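Local coordinates for protein plastocyanin (PDB 1KDJ) that carries electrons from the cytochrome b6-f complex to P700 of photosystem I by means of a single bound copper ion, at residues 42-45 with 46-49. Residues are numbered along the deposited sequence; the frame is centred on the assembly and turned at random.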
ATOM      1  N   ASP A  42      -5.771   5.659  -1.085  1.00 18.11           N
ATOM      2  CA  ASP A  42      -6.856   6.528  -1.496  1.00 22.81           C
ATOM      3  C   ASP A  42      -7.572   7.046  -0.250  1.00 24.27           C
ATOM      4  O   ASP A  42      -7.790   6.283   0.696  1.00 23.20           O
ATOM      5  CB  ASP A  42      -7.887   5.796  -2.268  1.00 27.53           C
ATOM      6  CG  ASP A  42      -8.084   6.252  -3.689  1.00 33.81           C
ATOM      7  OD1 ASP A  42      -7.974   7.445  -3.994  1.00 39.23           O
ATOM      8  OD2 ASP A  42      -8.361   5.383  -4.505  1.00 38.41           O
ATOM      9  N   ILE A  43      -7.990   8.303  -0.185  1.00 25.19           N
ATOM     10  CA  ILE A  43      -8.692   8.798   1.004  1.00 27.05           C
ATOM     11  C   ILE A  43     -10.165   8.724   0.641  1.00 27.80           C
ATOM     12  O   ILE A  43     -10.528   9.339  -0.358  1.00 27.53           O
ATOM     13  CB  ILE A  43      -8.337  10.267   1.336  1.00 27.65           C
ATOM     14  CG1 ILE A  43      -6.830  10.493   1.419  1.00 26.40           C
ATOM     15  CG2 ILE A  43      -9.048  10.624   2.646  1.00 27.06           C
ATOM     16  CD1 ILE A  43      -6.091   9.684   2.473  1.00 26.01           C
ATOM     17  N   PRO A  44     -11.057   7.997   1.331  1.00 29.24           N
ATOM     18  CA  PRO A  44     -12.460   7.915   0.972  1.00 31.65           C
ATOM     19  C   PRO A  44     -13.107   9.297   1.086  1.00 34.09           C
ATOM     20  O   PRO A  44     -12.747  10.146   1.917  1.00 33.60           O
ATOM     21  CB  PRO A  44     -13.018   6.893   1.924  1.00 31.59           C
ATOM     22  CG  PRO A  44     -11.807   6.140   2.432  1.00 31.12           C
ATOM     23  CD  PRO A  44     -10.792   7.260   2.553  1.00 30.03           C
ATOM     24  N   ALA A  45     -14.071   9.555   0.211  1.00 36.99           N
ATOM     25  CA  ALA A  45     -14.722  10.852   0.232  1.00 39.50           C
ATOM     26  C   ALA A  45     -15.604  10.874   1.478  1.00 39.65           C
ATOM     27  O   ALA A  45     -16.289   9.915   1.870  1.00 40.09           O
ATOM     28  CB  ALA A  45     -15.590  11.054  -1.004  1.00 40.46           C
ATOM     29  N   GLY A  46     -15.424  11.973   2.187  1.00 39.09           N
ATOM     30  CA  GLY A  46     -16.198  12.204   3.395  1.00 38.15           C
ATOM     31  C   GLY A  46     -15.613  11.503   4.604  1.00 36.88           C
ATOM     32  O   GLY A  46     -16.227  11.530   5.673  1.00 37.32           O
ATOM     33  N   ALA A  47     -14.453  10.850   4.443  1.00 34.86           N
ATOM     34  CA  ALA A  47     -13.727  10.271   5.549  1.00 31.88           C
ATOM     35  C   ALA A  47     -13.559  11.331   6.634  1.00 31.06           C
ATOM     36  O   ALA A  47     -13.291  12.490   6.303  1.00 31.46           O
ATOM     37  CB  ALA A  47     -12.350   9.843   5.089  1.00 31.87           C
ATOM     38  N   PRO A  48     -13.731  11.048   7.925  1.00 30.12           N
ATOM     39  CA  PRO A  48     -13.274  11.909   8.986  1.00 29.15           C
ATOM     40  C   PRO A  48     -11.787  12.170   8.886  1.00 28.76           C
ATOM     41  O   PRO A  48     -10.973  11.332   8.473  1.00 28.35           O
ATOM     42  CB  PRO A  48     -13.641  11.198  10.261  1.00 28.51           C
ATOM     43  CG  PRO A  48     -13.757   9.758   9.848  1.00 27.94           C
ATOM     44  CD  PRO A  48     -14.399   9.873   8.482  1.00 29.27           C
ATOM     45  N   GLY A  49     -11.462  13.353   9.381  1.00 27.18           N
ATOM     46  CA  GLY A  49     -10.117  13.849   9.460  1.00 24.95           C
ATOM     47  C   GLY A  49      -9.204  12.898  10.185  1.00 23.52           C
ATOM     48  O   GLY A  49      -8.039  12.845   9.798  1.00 24.42           O
TER
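I43 reaches A47 with its shorter branch: methyl CG2 lies 4.2 Å from CB of A47, a loose apolar touch between two methyl groups. CG2 stands anti to the backbone N of I43, while CG1, beside that N, starts the longer arm. Branching at CB suits the place, because a single residue can meet the turn and also pack on A52, L55 and K56 of helix 49-57.

P44 makes the closer approach. Its ring carbon CD comes within 3.9 Å of CB of A47, and its carbonyl receives the one hydrogen bond of the contact, from N of A47 to O of P44 at 3.1 Å. The N-H points well at the oxygen (159°) but arrives from above the carbonyl plane, 54° out of it. This bond closes a type II beta turn from P44 to A47, in the loop that leads from strand 40-41 to helix 49-57 in the plastocyanin beta-sandwich, far from the copper. P44 opens the turn at position i, and proline suits it because the compact apolar ring can lie against both A47 and L55, with no N-H to satisfy.

A45 is the first corner, position i+1. Its CB points away from residues 46-49 overall, though it still touches N of G46; the residue is solvent-exposed, and a small methyl is easily accommodated there. G46 takes the second corner, i+2, at a phi of 83°, a conformation that favours glycine in turns of this type. CB of A47 points back at residues 42-45 and lies 3.2 Å from O of P44; a methyl is small enough to lie close to both that oxygen and the proline ring. P48 then occupies the N-cap position, immediately before helix 49-57.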